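Local coordinates for protein carboxynorspermidine decarboxylase (Campylobacter jejuni subsp. jejuni 81116, PDB 3N29) that probably catalyses the pyridoxal-5'-phosphate-dependent decarboxylation of carboxynorspermidine to norspermidine, at residues I42-D52 against R390-H399; N57-S68 against I241-I252. One frame throughout, in Å; residues are numbered along the deposited sequence.

Overall arrangement
Carboxynorspermidine decarboxylase combines an eight-stranded parallel beta/alpha barrel with a mixed beta-sheet domain, and the two contacts sample one region each. Contact 1 pairs strands 46-50 and 393-397 in the mixed sheet, its centre about 18 Å from the centre of the chain; contact 2 packs helix 51-68 against the 241-252 segment on the barrel. Their centres are about 27 Å apart and their nearest atoms about 5 Å, without touching. Helix 51-68 is common to both, its first two residues in contact 1 and residues 57-68 in contact 2. Along the chain the order is 42-52, 57-68, 241-252, 390-399, so the outer pair encloses the inner one and the N-terminal strand and helix join sheet to barrel.

Contact 1 of 2, residues I42-D52 against R390-H399; sequences IQTPAYILEED and RLPNLMLLDH
With CG of Y47 anti to its carbonyl carbon (chi1 -60°), ring atom CE2 comes 3.4 Å from CB of P392, and CD2 packs on CD2 of L394. These residues belong to a parallel strand pair, 46-50 with 393-397, within the mixed beta-sheet domain; the short strand axes lie 4.6 Å apart at 27°. In the ladder, M395 N donates to Y47 O, L49 N to M395 O and L397 N to L49 O. Y47 OH is held by H305 and N383.

On the opposite sheet face, SD of M395 sits 3.9 Å from CB of A46, while L397 CB packs on I48 CG2. At one end, a water bridges Q43 O and N393 ND2, and N393 OD1 accepts from F409 N. The R390 guanidinium and Q43 amide run nearly parallel (2°) but stepped; R390 NH1 and Q43 NE2, two donors, turn not to each other but to D124 of the second subunit, Q43 weakly, and R390 also pairs with E125 there.

At the other end, the extended side chain of E51, which also salt-bridges R55, brings OE1 to H399. H399 N donates to this oxygen at 2.9 Å from above the carboxylate plane, and H399 ND1 adds a weak bond at 3.2 Å.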
loop_
_atom_site.group_PDB
_atom_site.type_symbol
_atom_site.label_atom_id
_atom_site.label_comp_id
_atom_site.label_asym_id
_atom_site.label_seq_id
_atom_site.Cartn_x
_atom_site.Cartn_y
_atom_site.Cartn_z
ATOM N N ILE A 42 22.754 -10.078 8.934
ATOM C CA ILE A 42 21.546 -9.286 9.170
ATOM C C ILE A 42 20.249 -10.087 9.294
ATOM O O ILE A 42 20.129 -11.132 8.768
ATOM C CB ILE A 42 21.403 -8.150 8.155
ATOM C CG1 ILE A 42 21.146 -8.662 6.757
ATOM C CG2 ILE A 42 22.693 -7.276 8.132
ATOM C CD1 ILE A 42 20.463 -7.654 5.914
ATOM N N GLN A 43 19.333 -9.593 10.102
ATOM C CA GLN A 43 17.976 -10.079 10.114
ATOM C C GLN A 43 17.448 -9.575 8.741
ATOM O O GLN A 43 17.661 -8.394 8.379
ATOM C CB GLN A 43 17.197 -9.390 11.251
ATOM C CG GLN A 43 16.006 -10.135 12.010
ATOM C CD GLN A 43 14.627 -10.164 11.290
ATOM O OE1 GLN A 43 14.024 -9.112 10.930
ATOM N NE2 GLN A 43 14.084 -11.398 11.143
ATOM N N THR A 44 16.739 -10.435 8.018
ATOM C CA THR A 44 16.083 -10.006 6.765
ATOM C C THR A 44 14.615 -10.080 7.021
ATOM O O THR A 44 14.191 -10.811 7.888
ATOM C CB THR A 44 16.454 -10.910 5.549
ATOM O OG1 THR A 44 16.231 -12.283 5.921
ATOM C CG2 THR A 44 17.924 -10.672 5.151
ATOM N N PRO A 45 13.830 -9.282 6.320
ATOM C CA PRO A 45 14.311 -8.382 5.294
ATOM C C PRO A 45 14.744 -7.039 5.816
ATOM O O PRO A 45 14.433 -6.673 7.004
ATOM C CB PRO A 45 13.084 -8.214 4.380
ATOM C CG PRO A 45 11.923 -8.358 5.355
ATOM C CD PRO A 45 12.372 -9.355 6.366
ATOM N N ALA A 46 15.464 -6.291 4.976
ATOM C CA ALA A 46 15.934 -4.979 5.420
ATOM C C ALA A 46 16.093 -4.054 4.208
ATOM O O ALA A 46 16.644 -4.447 3.206
ATOM C CB ALA A 46 17.349 -5.104 6.234
ATOM N N TYR A 47 15.707 -2.793 4.310
ATOM C CA TYR A 47 16.093 -1.827 3.309
ATOM C C TYR A 47 17.448 -1.235 3.788
ATOM O O TYR A 47 17.516 -0.785 4.943
ATOM C CB TYR A 47 15.116 -0.658 3.213
ATOM C CG TYR A 47 13.652 -0.977 2.849
ATOM C CD1 TYR A 47 13.257 -1.047 1.548
ATOM C CD2 TYR A 47 12.701 -1.232 3.837
ATOM C CE1 TYR A 47 11.950 -1.324 1.218
ATOM C CE2 TYR A 47 11.388 -1.490 3.505
ATOM C CZ TYR A 47 11.022 -1.593 2.188
ATOM O OH TYR A 47 9.663 -1.800 1.844
ATOM N N ILE A 48 18.448 -1.199 2.929
ATOM C CA ILE A 48 19.767 -0.722 3.304
ATOM C C ILE A 48 20.203 0.448 2.433
ATOM O O ILE A 48 20.407 0.333 1.221
ATOM C CB ILE A 48 20.784 -1.868 3.299
ATOM C CG1 ILE A 48 20.286 -3.044 4.127
ATOM C CG2 ILE A 48 22.161 -1.327 3.860
ATOM C CD1 ILE A 48 21.285 -4.225 4.154
ATOM N N LEU A 49 20.178 1.609 3.012
ATOM C CA LEU A 49 20.643 2.828 2.307
ATOM C C LEU A 49 22.141 2.949 2.431
ATOM O O LEU A 49 22.681 2.702 3.519
ATOM C CB LEU A 49 19.973 4.026 2.890
ATOM C CG LEU A 49 20.452 5.433 2.466
ATOM C CD1 LEU A 49 19.962 5.725 1.143
ATOM C CD2 LEU A 49 19.800 6.436 3.347
ATOM N N GLU A 50 22.796 3.345 1.343
ATOM C CA GLU A 50 24.246 3.427 1.301
ATOM C C GLU A 50 24.627 4.893 1.339
ATOM O O GLU A 50 24.281 5.638 0.450
ATOM C CB GLU A 50 24.801 2.690 0.110
ATOM C CG GLU A 50 24.487 1.196 0.141
ATOM C CD GLU A 50 24.822 0.487 -1.161
ATOM O OE1 GLU A 50 25.986 0.595 -1.634
ATOM O OE2 GLU A 50 23.932 -0.170 -1.726
ATOM N N GLU A 51 25.267 5.297 2.435
ATOM C CA GLU A 51 25.644 6.692 2.621
ATOM C C GLU A 51 26.437 7.241 1.451
ATOM O O GLU A 51 26.164 8.350 0.981
ATOM C CB GLU A 51 26.347 6.906 3.978
ATOM C CG GLU A 51 26.837 8.309 4.166
ATOM C CD GLU A 51 27.445 8.548 5.555
ATOM O OE1 GLU A 51 27.485 7.621 6.392
ATOM O OE2 GLU A 51 27.880 9.689 5.767
ATOM N N ASP A 52 27.444 6.497 0.994
ATOM C CA ASP A 52 28.292 6.941 -0.091
ATOM C C ASP A 52 27.489 7.293 -1.364
ATOM O O ASP A 52 27.808 8.254 -2.059
ATOM C CB ASP A 52 29.397 5.921 -0.457
ATOM C CG ASP A 52 30.543 5.831 0.616
ATOM O OD1 ASP A 52 30.778 6.817 1.360
ATOM O OD2 ASP A 52 31.149 4.731 0.739
ATOM N N ARG A 390 6.102 -9.236 8.610
ATOM C CA ARG A 390 7.122 -8.486 9.283
ATOM C C ARG A 390 7.738 -7.466 8.349
ATOM O O ARG A 390 8.206 -7.793 7.293
ATOM C CB ARG A 390 8.217 -9.442 9.815
ATOM C CG ARG A 390 9.294 -8.780 10.703
ATOM C CD ARG A 390 10.206 -9.867 11.484
ATOM N NE ARG A 390 9.719 -11.277 11.456
ATOM C CZ ARG A 390 10.421 -12.340 11.931
ATOM N NH1 ARG A 390 11.591 -12.138 12.512
ATOM N NH2 ARG A 390 9.961 -13.602 11.851
ATOM N N LEU A 391 7.732 -6.234 8.766
ATOM C CA LEU A 391 8.307 -5.132 7.976
ATOM C C LEU A 391 9.818 -5.282 7.813
ATOM O O LEU A 391 10.511 -5.734 8.750
ATOM C CB LEU A 391 8.074 -3.823 8.750
ATOM C CG LEU A 391 6.674 -3.289 8.681
ATOM C CD1 LEU A 391 6.381 -2.267 9.832
ATOM C CD2 LEU A 391 6.441 -2.629 7.308
ATOM N N PRO A 392 10.356 -4.818 6.685
ATOM C CA PRO A 392 11.838 -4.768 6.585
ATOM C C PRO A 392 12.332 -3.683 7.501
ATOM O O PRO A 392 11.724 -2.618 7.520
ATOM C CB PRO A 392 12.089 -4.414 5.103
ATOM C CG PRO A 392 10.740 -4.844 4.420
ATOM C CD PRO A 392 9.730 -4.384 5.432
ATOM N N ASN A 393 13.445 -3.952 8.207
ATOM C CA ASN A 393 14.104 -2.954 8.996
ATOM C C ASN A 393 14.776 -1.935 8.081
ATOM O O ASN A 393 15.006 -2.187 6.901
ATOM C CB ASN A 393 15.136 -3.586 9.944
ATOM C CG ASN A 393 14.500 -4.544 10.988
ATOM O OD1 ASN A 393 13.425 -4.280 11.517
ATOM N ND2 ASN A 393 15.178 -5.671 11.248
ATOM N N LEU A 394 14.987 -0.771 8.640
ATOM C CA LEU A 394 15.717 0.306 7.969
ATOM C C LEU A 394 17.143 0.358 8.495
ATOM O O LEU A 394 17.360 0.497 9.687
ATOM C CB LEU A 394 14.998 1.610 8.192
ATOM C CG LEU A 394 13.508 1.728 7.879
ATOM C CD1 LEU A 394 13.081 3.253 8.032
ATOM C CD2 LEU A 394 13.124 1.102 6.550
ATOM N N MET A 395 18.115 0.265 7.601
ATOM C CA MET A 395 19.513 0.270 7.964
ATOM C C MET A 395 20.292 1.205 7.049
ATOM O O MET A 395 19.866 1.500 5.913
ATOM C CB MET A 395 20.095 -1.165 7.847
ATOM C CG MET A 395 19.302 -2.281 8.631
ATOM S SD MET A 395 20.202 -3.911 8.574
ATOM C CE MET A 395 21.123 -3.683 10.072
ATOM N N LEU A 396 21.419 1.636 7.557
ATOM C CA LEU A 396 22.333 2.568 6.936
ATOM C C LEU A 396 23.699 1.947 6.871
ATOM O O LEU A 396 24.295 1.662 7.891
ATOM C CB LEU A 396 22.359 3.893 7.716
ATOM C CG LEU A 396 23.347 4.904 7.098
ATOM C CD1 LEU A 396 22.816 5.386 5.791
ATOM C CD2 LEU A 396 23.702 6.056 8.033
ATOM N N LEU A 397 24.247 1.760 5.669
ATOM C CA LEU A 397 25.637 1.408 5.505
ATOM C C LEU A 397 26.394 2.707 5.384
ATOM O O LEU A 397 26.295 3.410 4.388
ATOM C CB LEU A 397 25.858 0.557 4.241
ATOM C CG LEU A 397 27.288 0.119 3.935
ATOM C CD1 LEU A 397 27.770 -0.827 5.047
ATOM C CD2 LEU A 397 27.421 -0.588 2.523
ATOM N N ASP A 398 27.154 3.026 6.394
ATOM C CA ASP A 398 27.729 4.346 6.517
ATOM C C ASP A 398 29.008 4.534 5.762
ATOM O O ASP A 398 29.455 3.640 5.067
ATOM C CB ASP A 398 27.826 4.780 7.992
ATOM C CG ASP A 398 28.905 4.082 8.759
ATOM O OD1 ASP A 398 29.859 3.555 8.134
ATOM O OD2 ASP A 398 28.841 4.165 10.031
ATOM N N HIS A 399 29.587 5.723 5.845
ATOM C CA HIS A 399 30.767 6.042 5.025
ATOM C C HIS A 399 32.012 5.271 5.380
ATOM O O HIS A 399 32.977 5.264 4.588
ATOM C CB HIS A 399 31.042 7.536 5.043
ATOM C CG HIS A 399 31.400 8.059 6.390
ATOM N ND1 HIS A 399 30.456 8.409 7.340
ATOM C CD2 HIS A 399 32.611 8.268 6.959
ATOM C CE1 HIS A 399 31.083 8.836 8.429
ATOM N NE2 HIS A 399 32.384 8.764 8.219
HETATM O O HOH W 1 17.769 -6.078 9.910
HETATM O O HOH W 2 28.107 3.905 2.158
#

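Contact 2 of 2, residues N57-S68 against I241-I252; sequences NCELLASVGEKS and ITKKGYDVEKLI
At the seam of the beta/alpha barrel where its first and last strands adjoin, helix 51-68 packs on the loop and first helical turn of 241-252; the I241 side chain lies about 8 Å from the bound pyridoxal-5'-phosphate. The local axes of helices 57-68 and 248-252 approach to 9.7 Å and cross at -41°.

L61 crosses I241 obliquely, its CD2 3.7 Å from I241 CG2. L60 CD2 lies 3.5 Å from I241 O, and L60 CD1 meets V248 CG2. V64 splits its branches: CG1, anti to the backbone N (chi1 169°), meets CD2 of L251 at 3.9 Å, whereas CG2 meets CG1 of V248. CD1 of I252 lies against CD of K67, and its CG2 against CB of S68. The S68 hydroxyl donates to V64 O at 2.6 Å, from the opposite face of that carbonyl plane to S68 N, and also pairs with A70 N.

CG2 of T242 abuts CB of N57; T242 OG1 bonds A273 O and N57 ND2 bonds W276 O. D247 caps helix 248-262 through K250 N. L251 also touches helix 209-223, and C58 helix 85-91. Helix 51-68 leads into barrel strand 71-75, while helix 248-262 links strands 232-234 and 265-268.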
loop_
_atom_site.group_PDB
_atom_site.type_symbol
_atom_site.label_atom_id
_atom_site.label_comp_id
_atom_site.label_asym_id
_atom_site.label_seq_id
_atom_site.Cartn_x
_atom_site.Cartn_y
_atom_site.Cartn_z
ATOM N N ASN A 57 24.718 11.528 -4.942
ATOM C CA ASN A 57 23.541 12.245 -5.442
ATOM C C ASN A 57 23.379 13.674 -4.903
ATOM O O ASN A 57 23.089 14.587 -5.646
ATOM C CB ASN A 57 22.213 11.472 -5.096
ATOM C CG ASN A 57 22.079 10.139 -5.828
ATOM O OD1 ASN A 57 22.903 9.768 -6.612
ATOM N ND2 ASN A 57 20.997 9.416 -5.542
ATOM N N CYS A 58 23.551 13.855 -3.619
ATOM C CA CYS A 58 23.425 15.126 -3.015
ATOM C C CYS A 58 24.516 16.113 -3.438
ATOM O O CYS A 58 24.194 17.303 -3.621
ATOM C CB CYS A 58 23.379 15.013 -1.525
ATOM S SG CYS A 58 21.767 14.220 -0.929
ATOM N N GLU A 59 25.726 15.630 -3.607
ATOM C CA GLU A 59 26.837 16.465 -4.135
ATOM C C GLU A 59 26.411 17.093 -5.447
ATOM O O GLU A 59 26.545 18.304 -5.654
ATOM C CB GLU A 59 28.098 15.641 -4.406
ATOM C CG GLU A 59 28.897 15.329 -3.191
ATOM C CD GLU A 59 30.059 14.297 -3.430
ATOM O OE1 GLU A 59 30.401 13.969 -4.583
ATOM O OE2 GLU A 59 30.638 13.820 -2.433
ATOM N N LEU A 60 25.864 16.238 -6.333
ATOM C CA LEU A 60 25.416 16.634 -7.643
ATOM C C LEU A 60 24.287 17.649 -7.599
ATOM O O LEU A 60 24.334 18.646 -8.330
ATOM C CB LEU A 60 25.086 15.393 -8.528
ATOM C CG LEU A 60 24.640 15.629 -9.968
ATOM C CD1 LEU A 60 25.783 16.409 -10.802
ATOM C CD2 LEU A 60 24.275 14.298 -10.678
ATOM N N LEU A 61 23.280 17.421 -6.755
ATOM C CA LEU A 61 22.165 18.357 -6.573
ATOM C C LEU A 61 22.662 19.674 -5.957
ATOM O O LEU A 61 22.191 20.755 -6.317
ATOM C CB LEU A 61 21.069 17.752 -5.658
ATOM C CG LEU A 61 20.443 16.443 -6.245
ATOM C CD1 LEU A 61 19.611 15.758 -5.191
ATOM C CD2 LEU A 61 19.616 16.815 -7.427
ATOM N N ALA A 62 23.554 19.583 -4.996
ATOM C CA ALA A 62 24.243 20.809 -4.467
ATOM C C ALA A 62 25.027 21.563 -5.565
ATOM O O ALA A 62 24.996 22.773 -5.572
ATOM C CB ALA A 62 25.154 20.468 -3.272
ATOM N N SER A 63 25.667 20.859 -6.493
ATOM C CA SER A 63 26.346 21.454 -7.658
ATOM C C SER A 63 25.394 22.267 -8.564
ATOM O O SER A 63 25.723 23.364 -9.083
ATOM C CB SER A 63 27.024 20.382 -8.488
ATOM O OG SER A 63 28.025 20.963 -9.304
ATOM N N VAL A 64 24.197 21.731 -8.797
ATOM C CA VAL A 64 23.175 22.457 -9.553
ATOM C C VAL A 64 22.813 23.727 -8.851
ATOM O O VAL A 64 22.668 24.736 -9.496
ATOM C CB VAL A 64 21.909 21.555 -9.719
ATOM C CG1 VAL A 64 20.701 22.321 -10.268
ATOM C CG2 VAL A 64 22.308 20.464 -10.605
ATOM N N GLY A 65 22.589 23.673 -7.541
ATOM C CA GLY A 65 22.257 24.864 -6.787
ATOM C C GLY A 65 23.402 25.910 -6.854
ATOM O O GLY A 65 23.174 27.109 -7.088
ATOM N N GLU A 66 24.606 25.419 -6.621
ATOM C CA GLU A 66 25.868 26.213 -6.681
ATOM C C GLU A 66 26.001 26.945 -8.016
ATOM O O GLU A 66 26.173 28.163 -8.030
ATOM C CB GLU A 66 27.057 25.290 -6.409
ATOM C CG GLU A 66 28.408 25.968 -6.382
ATOM C CD GLU A 66 29.559 25.017 -6.759
ATOM O OE1 GLU A 66 29.431 23.766 -6.546
ATOM O OE2 GLU A 66 30.594 25.542 -7.246
ATOM N N LYS A 67 25.857 26.238 -9.128
ATOM C CA LYS A 67 26.052 26.824 -10.442
ATOM C C LYS A 67 24.853 27.654 -10.994
ATOM O O LYS A 67 25.059 28.627 -11.704
ATOM C CB LYS A 67 26.519 25.757 -11.395
ATOM C CG LYS A 67 27.786 25.083 -10.912
ATOM C CD LYS A 67 28.195 23.991 -11.835
ATOM C CE LYS A 67 29.232 23.144 -11.154
ATOM N NZ LYS A 67 30.309 22.677 -12.045
ATOM N N SER A 68 23.606 27.319 -10.620
ATOM C CA SER A 68 22.402 27.961 -11.197
ATOM C C SER A 68 21.823 29.070 -10.298
ATOM O O SER A 68 20.997 29.853 -10.734
ATOM C CB SER A 68 21.293 26.870 -11.406
ATOM O OG SER A 68 20.816 26.493 -10.123
ATOM N N ILE A 241 17.655 14.099 -12.118
ATOM C CA ILE A 241 18.952 14.753 -12.163
ATOM C C ILE A 241 20.116 13.811 -11.929
ATOM O O ILE A 241 21.233 14.007 -12.475
ATOM C CB ILE A 241 18.981 15.905 -11.125
ATOM C CG1 ILE A 241 17.993 17.002 -11.534
ATOM C CG2 ILE A 241 20.424 16.555 -11.034
ATOM C CD1 ILE A 241 17.693 18.032 -10.457
ATOM N N THR A 242 19.891 12.799 -11.112
ATOM C CA THR A 242 20.963 11.924 -10.709
ATOM C C THR A 242 20.990 10.609 -11.524
ATOM O O THR A 242 21.841 9.760 -11.299
ATOM C CB THR A 242 20.857 11.573 -9.225
ATOM O OG1 THR A 242 19.574 10.976 -8.970
ATOM C CG2 THR A 242 21.043 12.812 -8.388
ATOM N N LYS A 243 20.131 10.485 -12.507
ATOM C CA LYS A 243 20.192 9.343 -13.408
ATOM C C LYS A 243 21.295 9.567 -14.427
ATOM O O LYS A 243 21.531 10.698 -14.916
ATOM C CB LYS A 243 18.881 9.138 -14.141
ATOM C CG LYS A 243 18.868 7.917 -15.104
ATOM C CD LYS A 243 17.471 7.401 -15.349
ATOM C CE LYS A 243 17.350 6.531 -16.657
ATOM N NZ LYS A 243 18.446 5.519 -16.732
ATOM N N LYS A 244 21.985 8.493 -14.737
ATOM C CA LYS A 244 23.107 8.579 -15.660
ATOM C C LYS A 244 22.570 9.080 -16.996
ATOM O O LYS A 244 21.516 8.653 -17.459
ATOM C CB LYS A 244 23.837 7.207 -15.763
ATOM C CG LYS A 244 22.987 6.039 -16.266
ATOM C CD LYS A 244 23.822 4.692 -16.457
ATOM C CE LYS A 244 22.908 3.419 -16.713
ATOM N NZ LYS A 244 21.889 3.186 -15.628
ATOM N N GLY A 245 23.270 10.028 -17.595
ATOM C CA GLY A 245 22.811 10.594 -18.858
ATOM C C GLY A 245 22.029 11.908 -18.741
ATOM O O GLY A 245 21.873 12.635 -19.730
ATOM N N TYR A 246 21.552 12.268 -17.558
ATOM C CA TYR A 246 20.807 13.525 -17.445
ATOM C C TYR A 246 21.697 14.711 -17.858
ATOM O O TYR A 246 22.934 14.746 -17.542
ATOM C CB TYR A 246 20.287 13.714 -16.019
ATOM C CG TYR A 246 19.342 14.892 -15.842
ATOM C CD1 TYR A 246 17.944 14.732 -15.877
ATOM C CD2 TYR A 246 19.858 16.166 -15.620
ATOM C CE1 TYR A 246 17.088 15.846 -15.712
ATOM C CE2 TYR A 246 19.036 17.256 -15.418
ATOM C CZ TYR A 246 17.640 17.104 -15.518
ATOM O OH TYR A 246 16.833 18.189 -15.319
ATOM N N ASP A 247 21.083 15.685 -18.510
ATOM C CA ASP A 247 21.810 16.878 -19.026
ATOM C C ASP A 247 21.788 17.953 -17.937
ATOM O O ASP A 247 20.944 18.872 -17.957
ATOM C CB ASP A 247 21.105 17.397 -20.280
ATOM C CG ASP A 247 21.891 18.457 -20.992
ATOM O OD1 ASP A 247 22.888 18.930 -20.421
ATOM O OD2 ASP A 247 21.506 18.796 -22.135
ATOM N N VAL A 248 22.700 17.791 -16.983
ATOM C CA VAL A 248 22.817 18.643 -15.825
ATOM C C VAL A 248 23.117 20.080 -16.265
ATOM O O VAL A 248 22.543 21.052 -15.734
ATOM C CB VAL A 248 23.952 18.149 -14.907
ATOM C CG1 VAL A 248 24.174 19.110 -13.729
ATOM C CG2 VAL A 248 23.591 16.756 -14.341
ATOM N N GLU A 249 24.035 20.188 -17.213
ATOM C CA GLU A 249 24.455 21.477 -17.741
ATOM C C GLU A 249 23.253 22.256 -18.256
ATOM O O GLU A 249 23.151 23.482 -18.012
ATOM C CB GLU A 249 25.454 21.310 -18.904
ATOM C CG GLU A 249 26.893 21.014 -18.526
ATOM C CD GLU A 249 27.782 20.789 -19.784
ATOM O OE1 GLU A 249 27.297 20.155 -20.762
ATOM O OE2 GLU A 249 28.976 21.222 -19.809
ATOM N N LYS A 250 22.372 21.600 -18.994
ATOM C CA LYS A 250 21.195 22.293 -19.488
ATOM C C LYS A 250 20.227 22.724 -18.382
ATOM O O LYS A 250 19.644 23.805 -18.466
ATOM C CB LYS A 250 20.467 21.406 -20.475
ATOM C CG LYS A 250 19.186 21.967 -20.975
ATOM C CD LYS A 250 18.960 21.433 -22.326
ATOM C CE LYS A 250 17.769 22.018 -22.951
ATOM N NZ LYS A 250 17.868 21.771 -24.348
ATOM N N LEU A 251 20.020 21.871 -17.361
ATOM C CA LEU A 251 19.191 22.250 -16.230
ATOM C C LEU A 251 19.703 23.525 -15.630
ATOM O O LEU A 251 18.907 24.410 -15.338
ATOM C CB LEU A 251 19.188 21.176 -15.142
ATOM C CG LEU A 251 18.448 21.477 -13.826
ATOM C CD1 LEU A 251 16.942 21.729 -14.080
ATOM C CD2 LEU A 251 18.605 20.251 -12.823
ATOM N N ILE A 252 21.024 23.612 -15.422
ATOM C CA ILE A 252 21.633 24.788 -14.783
ATOM C C ILE A 252 21.340 26.099 -15.570
ATOM O O ILE A 252 20.822 27.061 -15.026
ATOM C CB ILE A 252 23.153 24.612 -14.601
ATOM C CG1 ILE A 252 23.417 23.505 -13.570
ATOM C CG2 ILE A 252 23.846 26.037 -14.269
ATOM C CD1 ILE A 252 24.931 22.786 -13.668
#